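Local structure of uncharacterized protein (Parabacteroides merdae ATCC 43184, 5BMT) at residues 32-36 / 71-75; 51-57 / 74-80; 154-158 / 195-201. The protein is of unknown function but probably is a lipoprotein of the BF3042 family, with an OB-type domain near its start and an immunoglobulin-like fold. One frame throughout, in Å; residues are numbered along the deposited sequence.

Contact 1: 32-36 / 71-75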
ATOM      1  N   TYR A  32      13.878   7.726  -6.234  1.00 14.47           N
ATOM      2  CA  TYR A  32      14.880   6.782  -6.699  1.00 14.25           C
ATOM      3  C   TYR A  32      15.204   5.740  -5.644  1.00 15.79           C
ATOM      4  O   TYR A  32      15.018   6.013  -4.448  1.00 14.30           O
ATOM      5  CB  TYR A  32      16.176   7.559  -6.946  1.00 16.68           C
ATOM      6  CG  TYR A  32      16.119   8.494  -8.116  1.00 20.56           C
ATOM      7  CD1 TYR A  32      16.057   8.008  -9.419  1.00 23.01           C
ATOM      8  CD2 TYR A  32      16.174   9.868  -7.931  1.00 22.64           C
ATOM      9  CE1 TYR A  32      16.080   8.873 -10.515  1.00 25.83           C
ATOM     10  CE2 TYR A  32      16.192  10.740  -9.017  1.00 24.52           C
ATOM     11  CZ  TYR A  32      16.163  10.238 -10.305  1.00 31.67           C
ATOM     12  OH  TYR A  32      16.162  11.109 -11.369  1.00 29.92           O
ATOM     13  N   PRO A  33      15.825   4.614  -6.049  1.00 13.56           N
ATOM     14  CA  PRO A  33      16.275   3.634  -5.038  1.00 13.74           C
ATOM     15  C   PRO A  33      17.378   4.243  -4.181  1.00 14.31           C
ATOM     16  O   PRO A  33      18.205   5.026  -4.667  1.00 14.22           O
ATOM     17  CB  PRO A  33      16.821   2.460  -5.870  1.00 15.50           C
ATOM     18  CG  PRO A  33      16.174   2.624  -7.244  1.00 18.52           C
ATOM     19  CD  PRO A  33      16.109   4.145  -7.419  1.00 16.16           C
ATOM     20  N   LEU A  34      17.383   3.865  -2.894  1.00 12.96           N
ATOM     21  CA  LEU A  34      18.337   4.388  -1.929  1.00 13.16           C
ATOM     22  C   LEU A  34      19.073   3.313  -1.202  1.00 13.45           C
ATOM     23  O   LEU A  34      18.474   2.315  -0.817  1.00 13.80           O
ATOM     24  CB  LEU A  34      17.592   5.212  -0.864  1.00 13.69           C
ATOM     25  CG  LEU A  34      16.681   6.326  -1.403  1.00 15.82           C
ATOM     26  CD1 LEU A  34      15.932   6.961  -0.262  1.00 17.25           C
ATOM     27  CD2 LEU A  34      17.489   7.361  -2.173  1.00 17.80           C
ATOM     28  N   TYR A  35      20.355   3.572  -0.922  1.00 12.54           N
ATOM     29  CA  TYR A  35      21.133   2.744  -0.025  1.00 12.38           C
ATOM     30  C   TYR A  35      21.210   3.464   1.305  1.00 15.25           C
ATOM     31  O   TYR A  35      21.809   4.546   1.393  1.00 15.62           O
ATOM     32  CB  TYR A  35      22.526   2.428  -0.560  1.00 14.16           C
ATOM     33  CG  TYR A  35      23.348   1.640   0.433  1.00 13.67           C
ATOM     34  CD1 TYR A  35      22.971   0.349   0.813  1.00 14.36           C
ATOM     35  CD2 TYR A  35      24.454   2.213   1.057  1.00 14.25           C
ATOM     36  CE1 TYR A  35      23.719  -0.376   1.739  1.00 15.34           C
ATOM     37  CE2 TYR A  35      25.193   1.509   2.007  1.00 14.79           C
ATOM     38  CZ  TYR A  35      24.825   0.211   2.336  1.00 18.46           C
ATOM     39  OH  TYR A  35      25.585  -0.477   3.257  1.00 19.64           O
ATOM     40  N   VAL A  36      20.613   2.865   2.339  1.00 13.90           N
ATOM     41  CA  VAL A  36      20.661   3.377   3.700  1.00 13.90           C
ATOM     42  C   VAL A  36      21.381   2.296   4.520  1.00 15.40           C
ATOM     43  O   VAL A  36      20.783   1.243   4.775  1.00 16.32           O
ATOM     44  CB  VAL A  36      19.277   3.734   4.277  1.00 16.55           C
ATOM     45  CG1 VAL A  36      19.405   4.325   5.686  1.00 16.99           C
ATOM     46  CG2 VAL A  36      18.524   4.713   3.364  1.00 17.08           C
ATOM     47  N   GLY A  71      23.302   3.062  -9.499  1.00 18.23           N
ATOM     48  CA  GLY A  71      21.880   2.716  -9.598  1.00 16.86           C
ATOM     49  C   GLY A  71      21.060   3.048  -8.354  1.00 18.34           C
ATOM     50  O   GLY A  71      19.907   2.620  -8.215  1.00 19.45           O
ATOM     51  N   PHE A  72      21.656   3.824  -7.443  1.00 16.94           N
ATOM     52  CA  PHE A  72      20.991   4.279  -6.209  1.00 16.19           C
ATOM     53  C   PHE A  72      21.697   5.523  -5.704  1.00 16.55           C
ATOM     54  O   PHE A  72      22.873   5.770  -6.043  1.00 16.36           O
ATOM     55  CB  PHE A  72      21.053   3.162  -5.108  1.00 16.23           C
ATOM     56  CG  PHE A  72      22.460   2.674  -4.798  1.00 15.75           C
ATOM     57  CD1 PHE A  72      23.274   3.358  -3.895  1.00 16.58           C
ATOM     58  CD2 PHE A  72      22.987   1.563  -5.445  1.00 16.14           C
ATOM     59  CE1 PHE A  72      24.587   2.946  -3.655  1.00 16.42           C
ATOM     60  CE2 PHE A  72      24.295   1.138  -5.184  1.00 17.85           C
ATOM     61  CZ  PHE A  72      25.088   1.829  -4.292  1.00 16.88           C
ATOM     62  N   TYR A  73      21.005   6.248  -4.809  1.00 14.53           N
ATOM     63  CA  TYR A  73      21.621   7.300  -4.042  1.00 14.70           C
ATOM     64  C   TYR A  73      21.908   6.767  -2.642  1.00 16.56           C
ATOM     65  O   TYR A  73      21.069   6.064  -2.065  1.00 16.03           O
ATOM     66  CB  TYR A  73      20.713   8.536  -3.931  1.00 16.35           C
ATOM     67  CG  TYR A  73      20.737   9.396  -5.161  1.00 16.50           C
ATOM     68  CD1 TYR A  73      21.854  10.169  -5.471  1.00 19.97           C
ATOM     69  CD2 TYR A  73      19.663   9.410  -6.041  1.00 17.89           C
ATOM     70  CE1 TYR A  73      21.889  10.952  -6.619  1.00 22.81           C
ATOM     71  CE2 TYR A  73      19.684  10.199  -7.197  1.00 19.78           C
ATOM     72  CZ  TYR A  73      20.804  10.950  -7.486  1.00 24.92           C
ATOM     73  OH  TYR A  73      20.856  11.714  -8.640  1.00 29.28           O
ATOM     74  N   VAL A  74      23.055   7.147  -2.080  1.00 16.19           N
ATOM     75  CA  VAL A  74      23.337   6.845  -0.678  1.00 15.20           C
ATOM     76  C   VAL A  74      22.557   7.882   0.121  1.00 18.67           C
ATOM     77  O   VAL A  74      22.630   9.084  -0.181  1.00 18.16           O
ATOM     78  CB  VAL A  74      24.849   6.891  -0.359  1.00 18.71           C
ATOM     79  CG1 VAL A  74      25.084   6.723   1.146  1.00 20.04           C
ATOM     80  CG2 VAL A  74      25.612   5.826  -1.157  1.00 19.00           C
ATOM     81  N   ALA A  75      21.793   7.433   1.111  1.00 16.25           N
ATOM     82  CA  ALA A  75      20.976   8.340   1.908  1.00 16.49           C
ATOM     83  C   ALA A  75      21.139   8.036   3.371  1.00 19.68           C
ATOM     84  O   ALA A  75      21.619   6.967   3.748  1.00 19.56           O
ATOM     85  CB  ALA A  75      19.505   8.188   1.511  1.00 17.12           C
TER
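Strand 34-35 pairs in parallel with the start of strand 73-79, which adds it to the five-stranded sheet of the OB-clan domain. The ladder runs through Leu34-Tyr73 and Tyr35-Val74. Its bonds alternate as in a parallel sheet: Tyr73 N donates to Pro33 O at 3.1 Å, Tyr35 N to Tyr73 O at 2.8 Å, and Ala75 N to Tyr35 O at 2.9 Å. Tyr32 and Tyr73 lie alongside and point the same way, yet their planes are turned by 64°. They form an offset edge-to-face pair, the Tyr73 edge toward the Tyr32 face, with CE2 of Tyr73 3.6 Å from CD2 of Tyr32. Leu34 shares this side of the sheet and lays CD2 on Tyr73 CB. On the side of Tyr35 and Val74, Phe72 CG sits between its own N and carbonyl carbon (chi1 55°), which brings ring atom CD1 to 3.5 Å from Tyr35 CB. Gly71, with positive phi, leads out of helix 67-70 into the strand. Tyr35 forms a cation-pi pair with Arg23. Leu34 packs on Phe55 and Val57 of strand 50-57, and its backbone bonds to Ile26 of strand 24-28, so the outer strands meet and the sheet closes into a barrel, as in OB folds.

Contact 2: 51-57 / 74-80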
ATOM      1  N   VAL A  51       7.801  -0.141   4.554  1.00 11.61           N
ATOM      2  CA  VAL A  51       8.037   0.730   5.705  1.00 11.91           C
ATOM      3  C   VAL A  51       7.674   2.148   5.331  1.00 13.69           C
ATOM      4  O   VAL A  51       7.565   2.461   4.138  1.00 13.08           O
ATOM      5  CB  VAL A  51       9.545   0.674   6.158  1.00 14.16           C
ATOM      6  CG1 VAL A  51       9.952  -0.737   6.609  1.00 13.78           C
ATOM      7  CG2 VAL A  51      10.491   1.200   5.054  1.00 14.69           C
ATOM      8  N   LEU A  52       7.503   3.007   6.341  1.00 12.04           N
ATOM      9  CA  LEU A  52       7.466   4.444   6.131  1.00 12.44           C
ATOM     10  C   LEU A  52       8.882   4.923   6.421  1.00 16.15           C
ATOM     11  O   LEU A  52       9.368   4.783   7.556  1.00 15.75           O
ATOM     12  CB  LEU A  52       6.429   5.141   7.036  1.00 12.95           C
ATOM     13  CG  LEU A  52       6.410   6.672   6.893  1.00 17.27           C
ATOM     14  CD1 LEU A  52       6.077   7.099   5.474  1.00 17.06           C
ATOM     15  CD2 LEU A  52       5.410   7.285   7.873  1.00 20.17           C
ATOM     16  N   ALA A  53       9.574   5.424   5.401  1.00 13.96           N
ATOM     17  CA  ALA A  53      10.951   5.852   5.602  1.00 14.64           C
ATOM     18  C   ALA A  53      11.088   7.335   5.578  1.00 18.28           C
ATOM     19  O   ALA A  53      10.408   7.991   4.804  1.00 17.97           O
ATOM     20  CB  ALA A  53      11.806   5.265   4.495  1.00 16.13           C
ATOM     21  N   ASN A  54      12.004   7.861   6.406  1.00 16.57           N
ATOM     22  CA  ASN A  54      12.335   9.279   6.364  0.50 16.26           C
ATOM     23  C   ASN A  54      13.804   9.343   5.965  1.00 19.86           C
ATOM     24  O   ASN A  54      14.625   8.590   6.485  1.00 21.08           O
ATOM     25  CB  ASN A  54      12.011  10.020   7.667  0.50 18.30           C
ATOM     26  CG  ASN A  54      12.872   9.636   8.833  0.50 36.57           C
ATOM     27  OD1 ASN A  54      13.847  10.320   9.165  0.50 34.60           O
ATOM     28  ND2 ASN A  54      12.535   8.534   9.467  0.50 26.69           N
ATOM     29  N   PHE A  55      14.103  10.133   4.918  1.00 16.16           N
ATOM     30  CA  PHE A  55      15.469  10.116   4.434  1.00 16.01           C
ATOM     31  C   PHE A  55      15.904  11.440   3.852  1.00 17.04           C
ATOM     32  O   PHE A  55      15.073  12.283   3.489  1.00 17.86           O
ATOM     33  CB  PHE A  55      15.588   9.031   3.326  1.00 16.64           C
ATOM     34  CG  PHE A  55      14.547   9.106   2.229  1.00 16.16           C
ATOM     35  CD1 PHE A  55      14.745   9.914   1.104  1.00 17.67           C
ATOM     36  CD2 PHE A  55      13.363   8.378   2.321  1.00 17.20           C
ATOM     37  CE1 PHE A  55      13.783   9.952   0.083  1.00 17.93           C
ATOM     38  CE2 PHE A  55      12.391   8.468   1.330  1.00 19.51           C
ATOM     39  CZ  PHE A  55      12.617   9.238   0.215  1.00 18.21           C
ATOM     40  N   THR A  56      17.223  11.581   3.719  1.00 16.80           N
ATOM     41  CA  THR A  56      17.853  12.740   3.100  0.50 16.47           C
ATOM     42  C   THR A  56      19.010  12.261   2.236  1.00 19.48           C
ATOM     43  O   THR A  56      19.756  11.359   2.642  1.00 18.90           O
ATOM     44  CB  THR A  56      18.323  13.736   4.162  0.50 18.77           C
ATOM     45  OG1 THR A  56      17.274  13.962   5.104  0.50 19.78           O
ATOM     46  CG2 THR A  56      18.784  15.052   3.565  0.50 14.03           C
ATOM     47  N   VAL A  57      19.149  12.866   1.056  1.00 18.11           N
ATOM     48  CA  VAL A  57      20.225  12.578   0.113  1.00 16.65           C
ATOM     49  C   VAL A  57      21.129  13.802   0.036  1.00 21.03           C
ATOM     50  O   VAL A  57      20.631  14.912  -0.192  1.00 21.56           O
ATOM     51  CB  VAL A  57      19.684  12.211  -1.291  1.00 18.82           C
ATOM     52  CG1 VAL A  57      20.822  12.069  -2.315  1.00 18.01           C
ATOM     53  CG2 VAL A  57      18.833  10.943  -1.234  1.00 18.01           C
ATOM     54  N   VAL A  74      23.055   7.147  -2.080  1.00 16.19           N
ATOM     55  CA  VAL A  74      23.337   6.845  -0.678  1.00 15.20           C
ATOM     56  C   VAL A  74      22.557   7.882   0.121  1.00 18.67           C
ATOM     57  O   VAL A  74      22.630   9.084  -0.181  1.00 18.16           O
ATOM     58  CB  VAL A  74      24.849   6.891  -0.359  1.00 18.71           C
ATOM     59  CG1 VAL A  74      25.084   6.723   1.146  1.00 20.04           C
ATOM     60  CG2 VAL A  74      25.612   5.826  -1.157  1.00 19.00           C
ATOM     61  N   ALA A  75      21.793   7.433   1.111  1.00 16.25           N
ATOM     62  CA  ALA A  75      20.976   8.340   1.908  1.00 16.49           C
ATOM     63  C   ALA A  75      21.139   8.036   3.371  1.00 19.68           C
ATOM     64  O   ALA A  75      21.619   6.967   3.748  1.00 19.56           O
ATOM     65  CB  ALA A  75      19.505   8.188   1.511  1.00 17.12           C
ATOM     66  N   THR A  76      20.746   8.983   4.207  1.00 18.50           N
ATOM     67  CA  THR A  76      20.704   8.714   5.638  1.00 19.02           C
ATOM     68  C   THR A  76      19.260   8.830   6.038  1.00 21.61           C
ATOM     69  O   THR A  76      18.460   9.541   5.406  1.00 20.28           O
ATOM     70  CB  THR A  76      21.612   9.632   6.448  1.00 27.59           C
ATOM     71  OG1 THR A  76      21.254  10.974   6.158  1.00 29.41           O
ATOM     72  CG2 THR A  76      23.089   9.376   6.171  1.00 31.46           C
ATOM     73  N   GLY A  77      18.909   8.105   7.068  1.00 21.94           N
ATOM     74  CA  GLY A  77      17.547   8.156   7.553  1.00 22.59           C
ATOM     75  C   GLY A  77      17.197   6.957   8.391  1.00 25.50           C
ATOM     76  O   GLY A  77      18.066   6.230   8.878  1.00 24.53           O
ATOM     77  N   ALA A  78      15.903   6.757   8.541  1.00 22.33           N
ATOM     78  CA  ALA A  78      15.401   5.684   9.371  1.00 21.84           C
ATOM     79  C   ALA A  78      14.047   5.283   8.858  1.00 22.82           C
ATOM     80  O   ALA A  78      13.499   5.916   7.955  1.00 23.35           O
ATOM     81  CB  ALA A  78      15.324   6.141  10.821  1.00 23.77           C
ATOM     82  N   ALA A  79      13.521   4.203   9.385  1.00 18.00           N
ATOM     83  CA  ALA A  79      12.237   3.751   8.907  1.00 15.98           C
ATOM     84  C   ALA A  79      11.399   3.233  10.061  1.00 18.15           C
ATOM     85  O   ALA A  79      11.914   2.849  11.113  1.00 17.39           O
ATOM     86  CB  ALA A  79      12.444   2.647   7.872  1.00 16.33           C
ATOM     87  N   SER A  80      10.095   3.167   9.828  1.00 14.80           N
ATOM     88  CA  SER A  80       9.179   2.578  10.796  1.00 14.98           C
ATOM     89  C   SER A  80       9.391   1.075  10.891  1.00 17.29           C
ATOM     90  O   SER A  80      10.144   0.494  10.106  1.00 17.37           O
ATOM     91  CB  SER A  80       7.750   2.788  10.280  1.00 15.33           C
ATOM     92  OG  SER A  80       7.476   1.999   9.114  1.00 15.38           O
TER
HETATM   93  O   HOH W   1      22.665  12.046   3.777  1.00 33.71           O
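Strands 51-57 and 74-79 run antiparallel, their axes 4.6 Å apart at closest approach and their directions at 153°. Asn54-Ala78 and Thr56-Thr76 are hydrogen-bonded pairs, each closed by two backbone N-H to O bonds; Asn54 N to Ala78 O, for one, is 2.9 Å. Between them, Phe55 faces Gly77 in a non-hydrogen-bonded pair with CA atoms 4.2 Å apart. Gly77 has positive phi, and its CA comes to 3.1 Å from Asn54 O. At the far end the ladder changes character: Ser80 N still donates to Leu52 O, but the return bond comes from Leu52 N to the side-chain OG of Ser80, 3.0 Å away and almost straight at 171°. Placing OG between the Ser80 N and carbonyl carbon (chi1 69°) turns the hydroxyl back to the neighbouring strand. These are central strands of the OB-clan domain's mixed sheet, flanked by strand 10-18 beyond 50-57 and by 34-35 beyond 73-79. On the face of Ala53, Phe55 and Val57 the meetings are apolar: Val51 CG2 reaches Ala79 CB at 3.7 Å, and Val57 CG2 meets Ala75 CB at 3.9 Å. The face of Asn54, Thr56 and Thr76 is more polar. There a water donates to Thr56 O at 3.2 Å and also bonds Thr76 OG1, tying the strands together beside their backbone bonds.

Contact 3: 154-158 / 195-201; sequences DRVYT and KESAAGK
Arg155, Glu196 and Tyr157 carry this contact between a strand and the end of a helix, meeting around one carboxylate. Arg155 grips Glu196 side-on, as a two-nitrogen salt bridge: NE donates to OE1 at 2.8 Å and NH2 to OE2 at 2.9 Å, both on the syn lone pairs. Guanidinium and carboxylate are nearly coplanar, 21° apart, although the two side chains run past each other in opposite directions. A bend at chi3 (62°) turns the guanidinium edge of Arg155 to the acid. Tyr157 OH gives OE2 of Glu196 a second donor at 2.6 Å, coming from the anti side and 26° out of the carboxylate plane, with the ring steeply inclined to that plane. Three donor atoms therefore hold both oxygens and fix the rotation of the Glu196 carboxylate, and the nearby arginine probably favours its charged form. Ala199 CB lies over one face of the Arg155 guanidinium, 3.6 Å from NH2, and Lys195 CB packs against Tyr157 OH. The helix ends in a Schellman motif at Gly200, whose positive phi turns the chain toward Lys201; the aliphatic part of Lys201 then crosses Arg155 at about a right angle. Helix 186-198 is thereby pinned to the corner where strand 153-167 begins, with Pro147 packing on Arg155 and Tyr157, Val204 of strand 203-214 touching Glu196, and the Tyr157 backbone bonded to that same strand.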
ATOM      1  N   ASP A 154     -11.990   6.191 -17.437  1.00 28.12           N
ATOM      2  CA  ASP A 154     -12.504   4.933 -17.953  1.00 27.71           C
ATOM      3  C   ASP A 154     -11.756   3.727 -17.367  1.00 26.15           C
ATOM      4  O   ASP A 154     -10.621   3.844 -16.891  1.00 24.46           O
ATOM      5  CB  ASP A 154     -12.417   4.922 -19.490  1.00 30.33           C
ATOM      6  CG  ASP A 154     -13.339   5.925 -20.167  1.00 44.35           C
ATOM      7  OD1 ASP A 154     -14.522   6.007 -19.771  1.00 44.34           O
ATOM      8  OD2 ASP A 154     -12.890   6.589 -21.121  1.00 52.37           O
ATOM      9  N   ARG A 155     -12.423   2.573 -17.403  1.00 22.21           N
ATOM     10  CA  ARG A 155     -11.891   1.252 -17.050  1.00 20.18           C
ATOM     11  C   ARG A 155     -11.261   1.236 -15.653  1.00 20.89           C
ATOM     12  O   ARG A 155     -10.120   0.812 -15.479  1.00 21.82           O
ATOM     13  CB  ARG A 155     -10.868   0.763 -18.121  1.00 20.77           C
ATOM     14  CG  ARG A 155     -11.513   0.718 -19.520  1.00 24.04           C
ATOM     15  CD  ARG A 155     -10.620   0.079 -20.584  1.00 25.27           C
ATOM     16  NE  ARG A 155     -10.316  -1.319 -20.280  1.00 25.30           N
ATOM     17  CZ  ARG A 155     -11.083  -2.363 -20.579  1.00 31.33           C
ATOM     18  NH1 ARG A 155     -12.237  -2.191 -21.225  1.00 30.58           N
ATOM     19  NH2 ARG A 155     -10.710  -3.587 -20.230  1.00 28.78           N
ATOM     20  N   VAL A 156     -12.038   1.637 -14.652  1.00 18.90           N
ATOM     21  CA  VAL A 156     -11.567   1.607 -13.263  1.00 17.05           C
ATOM     22  C   VAL A 156     -12.011   0.287 -12.606  1.00 19.09           C
ATOM     23  O   VAL A 156     -13.204  -0.072 -12.666  1.00 19.39           O
ATOM     24  CB  VAL A 156     -12.142   2.819 -12.497  1.00 19.95           C
ATOM     25  CG1 VAL A 156     -11.709   2.795 -11.028  1.00 19.16           C
ATOM     26  CG2 VAL A 156     -11.750   4.143 -13.159  1.00 19.65           C
ATOM     27  N   TYR A 157     -11.061  -0.426 -11.986  1.00 16.45           N
ATOM     28  CA  TYR A 157     -11.334  -1.662 -11.252  1.00 15.07           C
ATOM     29  C   TYR A 157     -11.598  -1.320  -9.812  1.00 19.11           C
ATOM     30  O   TYR A 157     -11.065  -0.332  -9.305  1.00 18.29           O
ATOM     31  CB  TYR A 157     -10.122  -2.614 -11.337  1.00 15.67           C
ATOM     32  CG  TYR A 157      -9.958  -3.230 -12.707  1.00 16.54           C
ATOM     33  CD1 TYR A 157     -10.600  -4.421 -13.036  1.00 17.05           C
ATOM     34  CD2 TYR A 157      -9.161  -2.624 -13.679  1.00 17.89           C
ATOM     35  CE1 TYR A 157     -10.448  -5.000 -14.297  1.00 19.56           C
ATOM     36  CE2 TYR A 157      -8.997  -3.197 -14.943  1.00 19.11           C
ATOM     37  CZ  TYR A 157      -9.643  -4.386 -15.244  1.00 22.64           C
ATOM     38  OH  TYR A 157      -9.477  -4.971 -16.474  1.00 21.71           O
ATOM     39  N   THR A 158     -12.405  -2.126  -9.140  1.00 17.61           N
ATOM     40  CA  THR A 158     -12.684  -1.844  -7.731  1.00 16.75           C
ATOM     41  C   THR A 158     -12.234  -3.013  -6.855  1.00 19.50           C
ATOM     42  O   THR A 158     -12.608  -4.173  -7.105  1.00 20.97           O
ATOM     43  CB  THR A 158     -14.193  -1.569  -7.534  1.00 21.62           C
ATOM     44  OG1 THR A 158     -14.547  -0.385  -8.244  1.00 22.78           O
ATOM     45  CG2 THR A 158     -14.565  -1.371  -6.051  1.00 21.78           C
ATOM     46  N   LYS A 195      -5.149  -8.049 -18.823  1.00 20.28           N
ATOM     47  CA  LYS A 195      -6.464  -7.556 -19.260  1.00 19.48           C
ATOM     48  C   LYS A 195      -6.369  -6.174 -19.932  1.00 23.28           C
ATOM     49  O   LYS A 195      -6.964  -5.959 -20.985  1.00 24.95           O
ATOM     50  CB  LYS A 195      -7.437  -7.456 -18.063  1.00 21.11           C
ATOM     51  CG  LYS A 195      -7.819  -8.796 -17.441  1.00 30.78           C
ATOM     52  CD  LYS A 195      -8.704  -8.602 -16.215  1.00 33.11           C
ATOM     53  CE  LYS A 195      -9.046  -9.903 -15.516  1.00 40.63           C
ATOM     54  NZ  LYS A 195     -10.172 -10.618 -16.162  1.00 48.99           N
ATOM     55  N   GLU A 196      -5.628  -5.240 -19.317  1.00 18.42           N
ATOM     56  CA  GLU A 196      -5.574  -3.886 -19.850  1.00 18.47           C
ATOM     57  C   GLU A 196      -4.679  -3.768 -21.089  1.00 22.96           C
ATOM     58  O   GLU A 196      -5.046  -2.998 -21.995  1.00 24.76           O
ATOM     59  CB  GLU A 196      -5.189  -2.877 -18.765  1.00 18.82           C
ATOM     60  CG  GLU A 196      -6.319  -2.700 -17.746  1.00 20.09           C
ATOM     61  CD  GLU A 196      -7.672  -2.466 -18.399  1.00 25.08           C
ATOM     62  OE1 GLU A 196      -7.817  -1.435 -19.093  1.00 22.53           O
ATOM     63  OE2 GLU A 196      -8.529  -3.381 -18.354  1.00 24.07           O
ATOM     64  N   SER A 197      -3.575  -4.545 -21.194  1.00 21.28           N
ATOM     65  CA  SER A 197      -2.766  -4.488 -22.427  1.00 22.69           C
ATOM     66  C   SER A 197      -3.586  -5.051 -23.609  1.00 28.51           C
ATOM     67  O   SER A 197      -3.548  -4.488 -24.717  1.00 29.25           O
ATOM     68  CB  SER A 197      -1.445  -5.237 -22.257  1.00 27.33           C
ATOM     69  OG  SER A 197      -1.679  -6.625 -22.081  1.00 34.30           O
ATOM     70  N   ALA A 198      -4.406  -6.094 -23.358  1.00 25.50           N
ATOM     71  CA  ALA A 198      -5.285  -6.671 -24.392  1.00 27.24           C
ATOM     72  C   ALA A 198      -6.334  -5.649 -24.864  1.00 30.50           C
ATOM     73  O   ALA A 198      -6.742  -5.690 -26.019  1.00 31.75           O
ATOM     74  CB  ALA A 198      -5.981  -7.910 -23.857  1.00 28.52           C
ATOM     75  N   ALA A 199      -6.751  -4.725 -23.969  1.00 25.83           N
ATOM     76  CA  ALA A 199      -7.717  -3.653 -24.241  1.00 25.64           C
ATOM     77  C   ALA A 199      -7.027  -2.432 -24.893  1.00 28.89           C
ATOM     78  O   ALA A 199      -7.695  -1.433 -25.181  1.00 28.38           O
ATOM     79  CB  ALA A 199      -8.418  -3.245 -22.944  1.00 25.88           C
ATOM     80  N   GLY A 200      -5.715  -2.539 -25.153  1.00 26.71           N
ATOM     81  CA  GLY A 200      -4.932  -1.483 -25.793  1.00 26.06           C
ATOM     82  C   GLY A 200      -4.563  -0.342 -24.871  1.00 27.20           C
ATOM     83  O   GLY A 200      -4.338   0.780 -25.337  1.00 26.50           O
ATOM     84  N   LYS A 201      -4.445  -0.626 -23.553  1.00 22.08           N
ATOM     85  CA  LYS A 201      -4.137   0.410 -22.571  1.00 20.72           C
ATOM     86  C   LYS A 201      -2.733   0.266 -22.021  1.00 21.29           C
ATOM     87  O   LYS A 201      -2.189  -0.842 -21.993  1.00 21.24           O
ATOM     88  CB  LYS A 201      -5.170   0.418 -21.423  1.00 20.92           C
ATOM     89  CG  LYS A 201      -6.625   0.528 -21.889  1.00 25.99           C
ATOM     90  CD  LYS A 201      -6.972   1.845 -22.638  1.00 27.66           C
ATOM     91  CE  LYS A 201      -8.274   1.684 -23.402  1.00 36.76           C
ATOM     92  NZ  LYS A 201      -8.540   2.848 -24.295  1.00 39.49           N
TER

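Contacts 1 and 2 belong to one sheet and share strand 73-79, which pairs in parallel with 34-35 on one side and antiparallel with 50-57 on the other. They touch through Leu34 CD1 and Phe55 CD1, 3.5 Å apart, so the buried Leu34 of contact 1 continues the apolar face of contact 2. All three are partly buried: contacts 1 and 2 rest chiefly on backbone ladders with one buried apolar side, while contact 3 buries Glu196 and Tyr157 with exposed Lys201 at its margin. Contact 3 lies about 33 and 35 Å away, centre to centre, joins a helix end to a strand of the larger sheet, and relies on side-chain charge and hydroxyl bonds.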